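Local coordinates for protein 6-carboxyhexanoate--CoA ligase (Aquifex aeolicus, PDB 5TVA) that belongs to the BioW family of coenzyme A ligases and holds coenzyme A and adenosine monophosphate within a single chain of mixed helices and sheets, at residues Phe4-Arg9 with Glu30-Glu35; Lys142-Val147 with Arg159-Leu164; Asn170-Val175 with Lys234-Glu239. All blocks are in the same frame, centred on the assembly; numbering follows the deposited sequence.

Interaction 1: residues Phe4-Arg9 with Glu30-Glu35; sequences FSVRMR and ETAVKE. With COA (coenzyme A), chain D.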
loop_
_atom_site.group_PDB
_atom_site.type_symbol
_atom_site.label_atom_id
_atom_site.label_comp_id
_atom_site.label_asym_id
_atom_site.label_seq_id
_atom_site.Cartn_x
_atom_site.Cartn_y
_atom_site.Cartn_z
ATOM N N PHE A 4 -5.056 -10.311 -18.435
ATOM C CA PHE A 4 -5.953 -9.166 -18.398
ATOM C C PHE A 4 -5.883 -8.539 -17.011
ATOM O O PHE A 4 -5.954 -9.243 -15.995
ATOM C CB PHE A 4 -7.395 -9.580 -18.737
ATOM C CG PHE A 4 -7.581 -10.033 -20.159
ATOM C CD1 PHE A 4 -7.269 -11.335 -20.531
ATOM C CD2 PHE A 4 -8.083 -9.160 -21.129
ATOM C CE1 PHE A 4 -7.439 -11.762 -21.843
ATOM C CE2 PHE A 4 -8.259 -9.579 -22.451
ATOM C CZ PHE A 4 -7.936 -10.884 -22.805
ATOM N N SER A 5 -5.729 -7.226 -16.972
ATOM C CA SER A 5 -5.775 -6.472 -15.731
ATOM C C SER A 5 -7.219 -6.056 -15.474
ATOM O O SER A 5 -7.875 -5.524 -16.371
ATOM C CB SER A 5 -4.862 -5.250 -15.842
ATOM O OG SER A 5 -5.243 -4.230 -14.949
ATOM N N VAL A 6 -7.727 -6.333 -14.272
ATOM C CA VAL A 6 -9.116 -6.042 -13.916
ATOM C C VAL A 6 -9.106 -5.078 -12.746
ATOM O O VAL A 6 -8.769 -5.471 -11.622
ATOM C CB VAL A 6 -9.901 -7.306 -13.556
ATOM C CG1 VAL A 6 -11.353 -6.951 -13.263
ATOM C CG2 VAL A 6 -9.809 -8.309 -14.676
ATOM N N ARG A 7 -9.492 -3.825 -12.990
ATOM C CA ARG A 7 -9.438 -2.788 -11.962
ATOM C C ARG A 7 -10.838 -2.320 -11.616
ATOM O O ARG A 7 -11.593 -1.927 -12.507
ATOM C CB ARG A 7 -8.609 -1.579 -12.406
ATOM C CG ARG A 7 -7.110 -1.804 -12.434
ATOM C CD ARG A 7 -6.375 -0.563 -13.010
ATOM N NE ARG A 7 -6.413 -0.563 -14.473
ATOM C CZ ARG A 7 -6.020 0.447 -15.267
ATOM N NH1 ARG A 7 -5.559 1.586 -14.754
ATOM N NH2 ARG A 7 -6.092 0.315 -16.590
ATOM N N MET A 8 -11.157 -2.317 -10.318
ATOM C CA MET A 8 -12.455 -1.887 -9.817
ATOM C C MET A 8 -12.265 -0.774 -8.800
ATOM O O MET A 8 -11.375 -0.845 -7.953
ATOM C CB MET A 8 -13.199 -3.069 -9.174
ATOM C CG MET A 8 -14.605 -2.747 -8.579
ATOM S SD MET A 8 -14.630 -1.975 -6.930
ATOM C CE MET A 8 -13.912 -3.280 -5.928
ATOM N N ARG A 9 -13.100 0.256 -8.891
ATOM C CA ARG A 9 -13.247 1.261 -7.846
ATOM C C ARG A 9 -14.733 1.518 -7.643
ATOM O O ARG A 9 -15.526 1.384 -8.582
ATOM C CB ARG A 9 -12.545 2.561 -8.211
ATOM C CG ARG A 9 -13.202 3.279 -9.383
ATOM C CD ARG A 9 -12.396 4.483 -9.797
ATOM N NE ARG A 9 -13.161 5.395 -10.640
ATOM C CZ ARG A 9 -13.042 5.447 -11.963
ATOM N NH1 ARG A 9 -12.183 4.643 -12.582
ATOM N NH2 ARG A 9 -13.774 6.291 -12.667
ATOM N N GLU A 30 -13.866 -13.801 -15.945
ATOM C CA GLU A 30 -15.215 -13.673 -15.398
ATOM C C GLU A 30 -15.217 -13.874 -13.888
ATOM O O GLU A 30 -15.876 -13.130 -13.144
ATOM C CB GLU A 30 -16.155 -14.675 -16.079
ATOM C CG GLU A 30 -17.567 -14.700 -15.491
ATOM C CD GLU A 30 -18.394 -15.871 -15.995
ATOM O OE1 GLU A 30 -18.998 -15.761 -17.077
ATOM O OE2 GLU A 30 -18.439 -16.920 -15.310
ATOM N N THR A 31 -14.459 -14.859 -13.417
ATOM C CA THR A 31 -14.335 -15.081 -11.987
ATOM C C THR A 31 -13.800 -13.840 -11.283
ATOM O O THR A 31 -14.326 -13.427 -10.244
ATOM C CB THR A 31 -13.430 -16.284 -11.743
ATOM O OG1 THR A 31 -14.080 -17.465 -12.228
ATOM C CG2 THR A 31 -13.160 -16.431 -10.267
ATOM N N ALA A 32 -12.754 -13.218 -11.843
ATOM C CA ALA A 32 -12.210 -12.011 -11.224
ATOM C C ALA A 32 -13.234 -10.880 -11.212
ATOM O O ALA A 32 -13.330 -10.126 -10.239
ATOM C CB ALA A 32 -10.933 -11.579 -11.958
ATOM N N VAL A 33 -13.991 -10.724 -12.297
ATOM C CA VAL A 33 -14.967 -9.644 -12.349
ATOM C C VAL A 33 -16.073 -9.883 -11.335
ATOM O O VAL A 33 -16.485 -8.961 -10.618
ATOM C CB VAL A 33 -15.521 -9.487 -13.777
ATOM C CG1 VAL A 33 -16.687 -8.520 -13.770
ATOM C CG2 VAL A 33 -14.407 -8.967 -14.728
ATOM N N LYS A 34 -16.556 -11.127 -11.235
ATOM C CA LYS A 34 -17.567 -11.434 -10.224
ATOM C C LYS A 34 -17.060 -11.097 -8.825
ATOM O O LYS A 34 -17.789 -10.507 -8.018
ATOM C CB LYS A 34 -17.985 -12.911 -10.326
ATOM C CG LYS A 34 -18.839 -13.235 -11.569
ATOM C CD LYS A 34 -18.646 -14.689 -12.040
ATOM C CE LYS A 34 -19.431 -15.684 -11.179
ATOM N NZ LYS A 34 -19.199 -17.096 -11.607
ATOM N N GLU A 35 -15.802 -11.430 -8.524
ATOM C CA GLU A 35 -15.279 -11.146 -7.186
ATOM C C GLU A 35 -15.287 -9.652 -6.903
ATOM O O GLU A 35 -15.781 -9.218 -5.858
ATOM C CB GLU A 35 -13.867 -11.714 -7.016
ATOM C CG GLU A 35 -13.334 -11.578 -5.585
ATOM C CD GLU A 35 -11.805 -11.535 -5.485
ATOM O OE1 GLU A 35 -11.104 -11.813 -6.481
ATOM O OE2 GLU A 35 -11.302 -11.234 -4.384
HETATM N N1A COA D . -8.572 5.985 -3.290
HETATM C C2A COA D . -9.297 7.082 -3.555
HETATM N N3A COA D . -9.705 7.364 -4.786
HETATM C C4A COA D . -9.375 6.561 -5.816
HETATM C C5A COA D . -8.619 5.410 -5.583
HETATM C C6A COA D . -8.224 5.147 -4.247
HETATM N N6A COA D . -7.388 3.913 -3.953
HETATM N N7A COA D . -8.441 4.777 -6.744
HETATM C C8A COA D . -9.044 5.480 -7.683
HETATM N N9A COA D . -9.639 6.541 -7.133
HETATM C C1B COA D . -10.314 7.541 -8.011
HETATM C C2B COA D . -10.850 8.653 -7.722
HETATM O O2B COA D . -10.097 9.475 -6.773
HETATM C C3B COA D . -10.504 9.245 -9.251
HETATM O O3B COA D . -9.062 9.419 -9.293
HETATM P P3B COA D . -8.165 10.840 -9.312
HETATM O O7A COA D . -7.080 10.633 -10.324
HETATM O O8A COA D . -8.977 12.051 -9.661
HETATM O O9A COA D . -7.512 11.086 -7.978
HETATM C C4B COA D . -10.908 8.314 -10.068
HETATM O O4B COA D . -11.189 7.051 -9.187
HETATM C C5B COA D . -9.876 7.914 -11.228
HETATM O O5B COA D . -8.889 7.070 -10.743
HETATM P P1A COA D . -8.168 5.837 -11.617
HETATM O O1A COA D . -6.648 6.050 -11.617
HETATM O O2A COA D . -8.690 5.727 -13.030
HETATM O O3A COA D . -8.451 4.434 -10.803
HETATM P P2A COA D . -8.472 2.871 -11.430
HETATM O O4A COA D . -9.860 2.681 -12.056
HETATM O O5A COA D . -7.442 2.707 -12.559
HETATM O O6A COA D . -8.217 1.808 -10.143
HETATM C CBP COA D . -7.264 0.962 -7.896
HETATM C CCP COA D . -7.209 2.026 -9.105
HETATM C CDP COA D . -8.510 1.241 -7.015
HETATM C CEP COA D . -7.528 -0.446 -8.473
HETATM C CAP COA D . -5.895 1.011 -7.017
HETATM O OAP COA D . -6.012 1.780 -5.879
HETATM C C9P COA D . -5.358 -0.361 -6.520
HETATM O O9P COA D . -4.552 -0.998 -7.164
HETATM N N8P COA D . -5.807 -0.917 -5.247
HETATM C C7P COA D . -5.326 -2.249 -4.757
HETATM C C6P COA D . -4.542 -2.152 -3.456
HETATM C C5P COA D . -5.352 -1.597 -2.230
HETATM O O5P COA D . -6.003 -0.626 -2.312
HETATM N N4P COA D . -5.255 -2.329 -0.942
HETATM C C3P COA D . -6.048 -1.834 0.256
HETATM C C2P COA D . -5.492 -2.510 1.515
HETATM S S1P COA D . -3.705 -2.173 1.481
#
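Val6 on strand 4-9 meets Val33 and Ala32 of helix 30-35 through its two methyl branches, and this small apolar patch is the whole of the direct contact. CG1 of Val6 lies 3.9 Å from CG2 of Val33, the two side chains crossing at about a right angle. The other branch faces the helix less closely, with Val6 CG2 at 4.4 Å from Ala32 CB. With CG1 anti to the backbone N (chi1 -177°), Val6 offers one methyl to each helical residue. Val6 and Ala32 are buried, whereas Val33 is already partly exposed. Around them the cover is completed by Leu29 and Leu36 of the same helix, the latter also touching Met8, and by Val24 on strand 15-25.

The packing gives way to solvent on the outward side of the helix, where Glu30 and Lys34 are exposed. There a long salt bridge joins Lys34 NZ to Glu30 OE2 at 3.8 Å, one turn apart. Glu35, also exposed, is instead salt-bridged through OE2 to Arg22 of strand 15-25.

The opposite face of the strand is polar and carries ligand. Arg9 NH1 donates to O4A of coenzyme A at 3.1 Å, with an N-H...O angle of 146° and the acceptor at the guanidinium edge, in its plane; C4B of the ligand lies over one face of that group. Arg7 NH1 comes obliquely to 3.1 Å from O5A, while its NH2 is salt-bridged to Glu51. Alternate residues thus separate two roles: a helix packed on one face of an antiparallel sheet, and a coenzyme A pocket lined by arginines on the other.

Interaction 2: residues Lys142-Val147 with Arg159-Leu164; sequences KDRKKV and RTVDAL. With COA (coenzyme A), chain D.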
loop_
_atom_site.group_PDB
_atom_site.type_symbol
_atom_site.label_atom_id
_atom_site.label_comp_id
_atom_site.label_asym_id
_atom_site.label_seq_id
_atom_site.Cartn_x
_atom_site.Cartn_y
_atom_site.Cartn_z
ATOM N N LYS A 142 0.607 -13.775 -8.160
ATOM C CA LYS A 142 0.520 -14.716 -9.273
ATOM C C LYS A 142 -0.599 -15.741 -9.077
ATOM O O LYS A 142 -1.372 -16.025 -10.002
ATOM C CB LYS A 142 1.865 -15.424 -9.437
ATOM C CG LYS A 142 1.873 -16.486 -10.518
ATOM C CD LYS A 142 3.300 -16.837 -10.880
ATOM C CE LYS A 142 3.345 -17.598 -12.180
ATOM N NZ LYS A 142 2.835 -16.726 -13.264
ATOM N N ASP A 143 -0.693 -16.336 -7.891
ATOM C CA ASP A 143 -1.723 -17.357 -7.634
ATOM C C ASP A 143 -2.473 -16.931 -6.382
ATOM O O ASP A 143 -2.215 -17.475 -5.304
ATOM C CB ASP A 143 -1.097 -18.765 -7.477
ATOM C CG ASP A 143 -2.146 -19.865 -7.337
ATOM O OD1 ASP A 143 -3.348 -19.542 -7.245
ATOM O OD2 ASP A 143 -1.775 -21.060 -7.324
ATOM N N ARG A 144 -3.382 -15.955 -6.527
ATOM C CA ARG A 144 -3.960 -15.306 -5.347
ATOM C C ARG A 144 -4.719 -16.298 -4.451
ATOM O O ARG A 144 -4.700 -16.171 -3.219
ATOM C CB ARG A 144 -4.881 -14.156 -5.760
ATOM C CG ARG A 144 -5.318 -13.331 -4.567
ATOM C CD ARG A 144 -6.112 -12.097 -4.956
ATOM N NE ARG A 144 -5.256 -10.935 -5.147
ATOM C CZ ARG A 144 -5.026 -9.991 -4.233
ATOM N NH1 ARG A 144 -5.605 -10.052 -3.024
ATOM N NH2 ARG A 144 -4.230 -8.958 -4.545
ATOM N N LYS A 145 -5.408 -17.266 -5.050
ATOM C CA LYS A 145 -6.156 -18.250 -4.270
ATOM C C LYS A 145 -5.215 -19.027 -3.360
ATOM O O LYS A 145 -5.462 -19.161 -2.154
ATOM C CB LYS A 145 -6.919 -19.186 -5.214
ATOM C CG LYS A 145 -8.036 -20.053 -4.575
ATOM C CD LYS A 145 -7.639 -21.547 -4.606
ATOM C CE LYS A 145 -8.561 -22.367 -5.482
ATOM N NZ LYS A 145 -8.868 -21.582 -6.705
ATOM N N LYS A 146 -4.100 -19.504 -3.919
ATOM C CA LYS A 146 -3.108 -20.220 -3.121
ATOM C C LYS A 146 -2.544 -19.332 -2.020
ATOM O O LYS A 146 -2.460 -19.744 -0.854
ATOM C CB LYS A 146 -1.988 -20.735 -4.022
ATOM C CG LYS A 146 -0.927 -21.528 -3.289
ATOM C CD LYS A 146 0.078 -22.092 -4.263
ATOM C CE LYS A 146 1.133 -22.936 -3.555
ATOM N NZ LYS A 146 2.272 -23.263 -4.471
ATOM N N VAL A 147 -2.160 -18.102 -2.374
ATOM C CA VAL A 147 -1.519 -17.202 -1.415
ATOM C C VAL A 147 -2.484 -16.841 -0.292
ATOM O O VAL A 147 -2.114 -16.819 0.892
ATOM C CB VAL A 147 -0.985 -15.943 -2.138
ATOM C CG1 VAL A 147 -0.475 -14.923 -1.134
ATOM C CG2 VAL A 147 0.135 -16.318 -3.108
ATOM N N ARG A 159 -6.553 -8.155 4.874
ATOM C CA ARG A 159 -5.866 -6.881 4.678
ATOM C C ARG A 159 -4.363 -7.087 4.575
ATOM O O ARG A 159 -3.688 -6.430 3.765
ATOM C CB ARG A 159 -6.207 -5.906 5.799
ATOM C CG ARG A 159 -7.681 -5.691 5.909
ATOM C CD ARG A 159 -8.017 -4.396 6.591
ATOM N NE ARG A 159 -7.716 -3.261 5.732
ATOM C CZ ARG A 159 -8.494 -2.189 5.621
ATOM N NH1 ARG A 159 -9.639 -2.135 6.303
ATOM N NH2 ARG A 159 -8.138 -1.188 4.817
ATOM N N THR A 160 -3.824 -8.023 5.361
ATOM C CA THR A 160 -2.414 -8.356 5.230
ATOM C C THR A 160 -2.110 -8.893 3.840
ATOM O O THR A 160 -1.129 -8.485 3.201
ATOM C CB THR A 160 -2.006 -9.363 6.305
ATOM O OG1 THR A 160 -2.232 -8.769 7.578
ATOM C CG2 THR A 160 -0.528 -9.704 6.172
ATOM N N VAL A 161 -2.948 -9.808 3.352
ATOM C CA VAL A 161 -2.738 -10.362 2.016
ATOM C C VAL A 161 -2.632 -9.243 0.989
ATOM O O VAL A 161 -1.728 -9.244 0.145
ATOM C CB VAL A 161 -3.863 -11.358 1.672
ATOM C CG1 VAL A 161 -3.746 -11.835 0.234
ATOM C CG2 VAL A 161 -3.835 -12.551 2.656
ATOM N N ASP A 162 -3.531 -8.254 1.069
ATOM C CA ASP A 162 -3.569 -7.170 0.086
ATOM C C ASP A 162 -2.386 -6.218 0.248
ATOM O O ASP A 162 -1.741 -5.852 -0.739
ATOM C CB ASP A 162 -4.874 -6.389 0.221
ATOM C CG ASP A 162 -6.057 -7.128 -0.345
ATOM O OD1 ASP A 162 -5.853 -8.122 -1.088
ATOM O OD2 ASP A 162 -7.194 -6.709 -0.018
ATOM N N ALA A 163 -2.099 -5.794 1.487
ATOM C CA ALA A 163 -1.030 -4.827 1.723
ATOM C C ALA A 163 0.346 -5.404 1.404
ATOM O O ALA A 163 1.214 -4.682 0.884
ATOM C CB ALA A 163 -1.085 -4.309 3.165
ATOM N N LEU A 164 0.561 -6.692 1.669
ATOM C CA LEU A 164 1.838 -7.312 1.323
ATOM C C LEU A 164 2.128 -7.180 -0.166
ATOM O O LEU A 164 3.236 -6.807 -0.559
ATOM C CB LEU A 164 1.860 -8.785 1.729
ATOM C CG LEU A 164 2.402 -9.082 3.128
ATOM C CD1 LEU A 164 2.017 -10.485 3.597
ATOM C CD2 LEU A 164 3.924 -8.897 3.141
HETATM N N1A COA D . -8.572 5.985 -3.290
HETATM C C2A COA D . -9.297 7.082 -3.555
HETATM N N3A COA D . -9.705 7.364 -4.786
HETATM C C4A COA D . -9.375 6.561 -5.816
HETATM C C5A COA D . -8.619 5.410 -5.583
HETATM C C6A COA D . -8.224 5.147 -4.247
HETATM N N6A COA D . -7.388 3.913 -3.953
HETATM N N7A COA D . -8.441 4.777 -6.744
HETATM C C8A COA D . -9.044 5.480 -7.683
HETATM N N9A COA D . -9.639 6.541 -7.133
HETATM C C1B COA D . -10.314 7.541 -8.011
HETATM C C2B COA D . -10.850 8.653 -7.722
HETATM O O2B COA D . -10.097 9.475 -6.773
HETATM C C3B COA D . -10.504 9.245 -9.251
HETATM O O3B COA D . -9.062 9.419 -9.293
HETATM P P3B COA D . -8.165 10.840 -9.312
HETATM O O7A COA D . -7.080 10.633 -10.324
HETATM O O8A COA D . -8.977 12.051 -9.661
HETATM O O9A COA D . -7.512 11.086 -7.978
HETATM C C4B COA D . -10.908 8.314 -10.068
HETATM O O4B COA D . -11.189 7.051 -9.187
HETATM C C5B COA D . -9.876 7.914 -11.228
HETATM O O5B COA D . -8.889 7.070 -10.743
HETATM P P1A COA D . -8.168 5.837 -11.617
HETATM O O1A COA D . -6.648 6.050 -11.617
HETATM O O2A COA D . -8.690 5.727 -13.030
HETATM O O3A COA D . -8.451 4.434 -10.803
HETATM P P2A COA D . -8.472 2.871 -11.430
HETATM O O4A COA D . -9.860 2.681 -12.056
HETATM O O5A COA D . -7.442 2.707 -12.559
HETATM O O6A COA D . -8.217 1.808 -10.143
HETATM C CBP COA D . -7.264 0.962 -7.896
HETATM C CCP COA D . -7.209 2.026 -9.105
HETATM C CDP COA D . -8.510 1.241 -7.015
HETATM C CEP COA D . -7.528 -0.446 -8.473
HETATM C CAP COA D . -5.895 1.011 -7.017
HETATM O OAP COA D . -6.012 1.780 -5.879
HETATM C C9P COA D . -5.358 -0.361 -6.520
HETATM O O9P COA D . -4.552 -0.998 -7.164
HETATM N N8P COA D . -5.807 -0.917 -5.247
HETATM C C7P COA D . -5.326 -2.249 -4.757
HETATM C C6P COA D . -4.542 -2.152 -3.456
HETATM C C5P COA D . -5.352 -1.597 -2.230
HETATM O O5P COA D . -6.003 -0.626 -2.312
HETATM N N4P COA D . -5.255 -2.329 -0.942
HETATM C C3P COA D . -6.048 -1.834 0.256
HETATM C C2P COA D . -5.492 -2.510 1.515
HETATM S S1P COA D . -3.705 -2.173 1.481
#
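Arg144 reaches across from the first turn of helix 144-153 to Asp162 on helix 158-173, and a single hydrogen-bonded salt bridge carries the contact. NH1 of Arg144 donates to OD1 of Asp162 at 2.7 Å, with an N-H...O angle of 156°. The oxygen sits at the guanidinium edge, in its plane, and is approached nearly along its own C-O direction. The guanidinium and carboxylate planes are nevertheless turned 54° apart, so this is a one-point grip and not a flat, two-pronged pair: Arg144 NH2 remains 3.9 Å from the same Asp162 OD1. The arginine chain is extended through CD, then bent at chi3 (-91°), which swings the guanidinium toward its partner. Val161 supplies the apolar flank, its CG1 lying 4.2 Å from Arg144 NH1.

In the next shell, each charged end has a second partner. Arg144 NE is salt-bridged to Asp140, and Asp162 OD2 to Arg39, which fixes the rotation of the carboxylate by engaging both of its oxygens. Asp143 N-caps the helix on which Arg144 is the first residue; its OD1 accepts a weak bond from Lys146 N at 3.4 Å. On the other helix, Ala163 CB touches S1P of coenzyme A at 3.8 Å, and Asp162 CB approaches C2P of the same ligand.

Arg144 and Arg39 therefore share Asp162, and Asp140 and Asp162 share Arg144, while Arg22 NH1 brings a like charge close to Arg144 NE. Such alternation would be expected to offset the like charges and to favour a deprotonated Asp162, tying the helix pair together electrostatically alongside the sulfur end of the ligand.

Interaction 3: residues Asn170-Val175 with Lys234-Glu239; sequences NLFCGV and KVVLIE
Phe172 and Val236 have the nearest backbones across this contact, with their CA atoms 9.2 Å apart, a separation that side chains must span. The helical side ends in a Schellman motif: Gly174, at phi 110°, turns the chain, while Val175 N bonds back to Asn170 O at 3.0 Å and Gly174 N to Leu171 O at 3.3 Å.

Phe172 does the spanning. Its CG stands anti to the backbone N (chi1 170°), sending the ring out from the last helical turn toward the incoming strand. CE2 of Phe172 is the leading atom. It meets Val236 CG2 at 3.9 Å, the two side chains slanting across each other, and neighbouring CD2 of Phe172 lies only slightly farther from that methyl.

Lys234 touches the same ring differently. Its CE comes to 3.7 Å from Phe172 CE2 and 4.0 Å from Phe172 CZ, at the edge and in the ring plane, with the side chains crossing at about a right angle. The lysine thus contributes a methylene to the rim of the ring, not a cation over its face. Bending at chi4 (56°) turns the ammonium end aside, and NZ is salt-bridged to Glu57. Val236 is buried, whereas Phe172 and Lys234 are partly exposed, so the contact runs from the protein interior toward the surface.

Val59 on strand 57-60 touches both Phe172 and Val236, and Cys173 is tied to Cys230 of helix 224-233 by a disulfide. Overall, the C-terminal end of helix 158-173 packs on a small parallel sheet whose middle strand is 236-239, an alpha/beta layering of helix on sheet.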
loop_
_atom_site.group_PDB
_atom_site.type_symbol
_atom_site.label_atom_id
_atom_site.label_comp_id
_atom_site.label_asym_id
_atom_site.label_seq_id
_atom_site.Cartn_x
_atom_site.Cartn_y
_atom_site.Cartn_z
ATOM N N ASN A 170 6.085 -1.861 -4.375
ATOM C CA ASN A 170 6.774 -0.612 -4.062
ATOM C C ASN A 170 8.274 -0.843 -3.916
ATOM O O ASN A 170 9.081 -0.195 -4.588
ATOM C CB ASN A 170 6.205 0.013 -2.786
ATOM C CG ASN A 170 4.776 0.493 -2.960
ATOM O OD1 ASN A 170 4.287 0.607 -4.079
ATOM N ND2 ASN A 170 4.097 0.772 -1.847
ATOM N N LEU A 171 8.658 -1.808 -3.077
ATOM C CA LEU A 171 10.074 -2.108 -2.880
ATOM C C LEU A 171 10.728 -2.610 -4.163
ATOM O O LEU A 171 11.885 -2.279 -4.440
ATOM C CB LEU A 171 10.254 -3.133 -1.761
ATOM C CG LEU A 171 9.676 -2.713 -0.407
ATOM C CD1 LEU A 171 9.890 -3.820 0.640
ATOM C CD2 LEU A 171 10.279 -1.378 0.038
ATOM N N PHE A 172 10.012 -3.406 -4.958
ATOM C CA PHE A 172 10.579 -3.843 -6.226
ATOM C C PHE A 172 10.796 -2.663 -7.174
ATOM O O PHE A 172 11.767 -2.651 -7.942
ATOM C CB PHE A 172 9.680 -4.898 -6.866
ATOM C CG PHE A 172 10.052 -5.233 -8.276
ATOM C CD1 PHE A 172 11.055 -6.156 -8.537
ATOM C CD2 PHE A 172 9.403 -4.618 -9.354
ATOM C CE1 PHE A 172 11.409 -6.459 -9.859
ATOM C CE2 PHE A 172 9.759 -4.911 -10.680
ATOM C CZ PHE A 172 10.755 -5.837 -10.932
ATOM N N CYS A 173 9.910 -1.667 -7.121
ATOM C CA CYS A 173 9.980 -0.502 -7.983
ATOM C C CYS A 173 11.023 0.518 -7.540
ATOM O O CYS A 173 11.277 1.477 -8.278
ATOM C CB CYS A 173 8.601 0.152 -8.051
ATOM S SG CYS A 173 7.519 -0.673 -9.207
ATOM N N GLY A 174 11.642 0.335 -6.371
ATOM C CA GLY A 174 12.698 1.222 -5.927
ATOM C C GLY A 174 12.349 2.112 -4.761
ATOM O O GLY A 174 13.172 2.945 -4.375
ATOM N N VAL A 175 11.155 2.005 -4.194
ATOM C CA VAL A 175 10.929 2.673 -2.925
ATOM C C VAL A 175 11.832 2.022 -1.894
ATOM O O VAL A 175 11.936 0.794 -1.834
ATOM C CB VAL A 175 9.447 2.607 -2.547
ATOM C CG1 VAL A 175 9.231 3.053 -1.082
ATOM C CG2 VAL A 175 8.644 3.474 -3.528
ATOM N N LYS A 234 4.256 -0.352 -14.670
ATOM C CA LYS A 234 4.808 -1.681 -14.885
ATOM C C LYS A 234 3.897 -2.753 -14.262
ATOM O O LYS A 234 3.300 -2.552 -13.201
ATOM C CB LYS A 234 6.221 -1.750 -14.316
ATOM C CG LYS A 234 6.944 -3.047 -14.637
ATOM C CD LYS A 234 8.413 -2.968 -14.267
ATOM C CE LYS A 234 9.037 -4.354 -14.220
ATOM N NZ LYS A 234 8.873 -5.092 -15.496
ATOM N N VAL A 235 3.756 -3.882 -14.950
ATOM C CA VAL A 235 2.837 -4.943 -14.555
ATOM C C VAL A 235 3.653 -6.050 -13.904
ATOM O O VAL A 235 4.532 -6.645 -14.546
ATOM C CB VAL A 235 2.025 -5.468 -15.751
ATOM C CG1 VAL A 235 1.136 -6.633 -15.322
ATOM C CG2 VAL A 235 1.163 -4.364 -16.334
ATOM N N VAL A 236 3.380 -6.307 -12.626
ATOM C CA VAL A 236 4.165 -7.227 -11.809
ATOM C C VAL A 236 3.246 -8.260 -11.173
ATOM O O VAL A 236 2.304 -7.901 -10.461
ATOM C CB VAL A 236 4.947 -6.482 -10.719
ATOM C CG1 VAL A 236 5.657 -7.476 -9.826
ATOM C CG2 VAL A 236 5.927 -5.532 -11.353
ATOM N N LEU A 237 3.524 -9.537 -11.425
ATOM C CA LEU A 237 2.941 -10.642 -10.680
ATOM C C LEU A 237 3.930 -11.079 -9.611
ATOM O O LEU A 237 5.119 -11.239 -9.893
ATOM C CB LEU A 237 2.620 -11.831 -11.584
ATOM C CG LEU A 237 1.665 -11.590 -12.746
ATOM C CD1 LEU A 237 1.456 -12.882 -13.471
ATOM C CD2 LEU A 237 0.342 -11.039 -12.250
ATOM N N ILE A 238 3.435 -11.286 -8.395
ATOM C CA ILE A 238 4.261 -11.640 -7.248
ATOM C C ILE A 238 4.004 -13.093 -6.894
ATOM O O ILE A 238 2.849 -13.502 -6.730
ATOM C CB ILE A 238 3.971 -10.729 -6.051
ATOM C CG1 ILE A 238 4.227 -9.281 -6.465
ATOM C CG2 ILE A 238 4.807 -11.164 -4.868
ATOM C CD1 ILE A 238 3.446 -8.278 -5.660
ATOM N N GLU A 239 5.083 -13.866 -6.802
ATOM C CA GLU A 239 5.070 -15.306 -6.590
ATOM C C GLU A 239 5.554 -15.579 -5.178
ATOM O O GLU A 239 6.643 -15.132 -4.796
ATOM C CB GLU A 239 5.994 -15.996 -7.595
ATOM C CG GLU A 239 5.697 -17.444 -7.896
ATOM C CD GLU A 239 6.401 -17.884 -9.185
ATOM O OE1 GLU A 239 7.363 -17.198 -9.590
ATOM O OE2 GLU A 239 6.000 -18.909 -9.796
#

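Interactions 1 and 3 are both helix-on-strand packings through valine methyls, but on different sheets: an antiparallel one in interaction 1 and a parallel one in interaction 3. Interaction 1 is a buried contact; interactions 2 and 3 are partly buried. Interaction 2 differs in chemistry, joining two helices by charge. It shares helix 158-173 with interaction 3, each using a different portion of that helix, and the two touch where Lys142 N lies 2.7 Å from Ile238 O, a probable hydrogen bond. Interactions 1 and 2 do not touch, their nearest atoms being about 5 Å apart, yet both reach coenzyme A, at its phosphates and its sulfur end respectively.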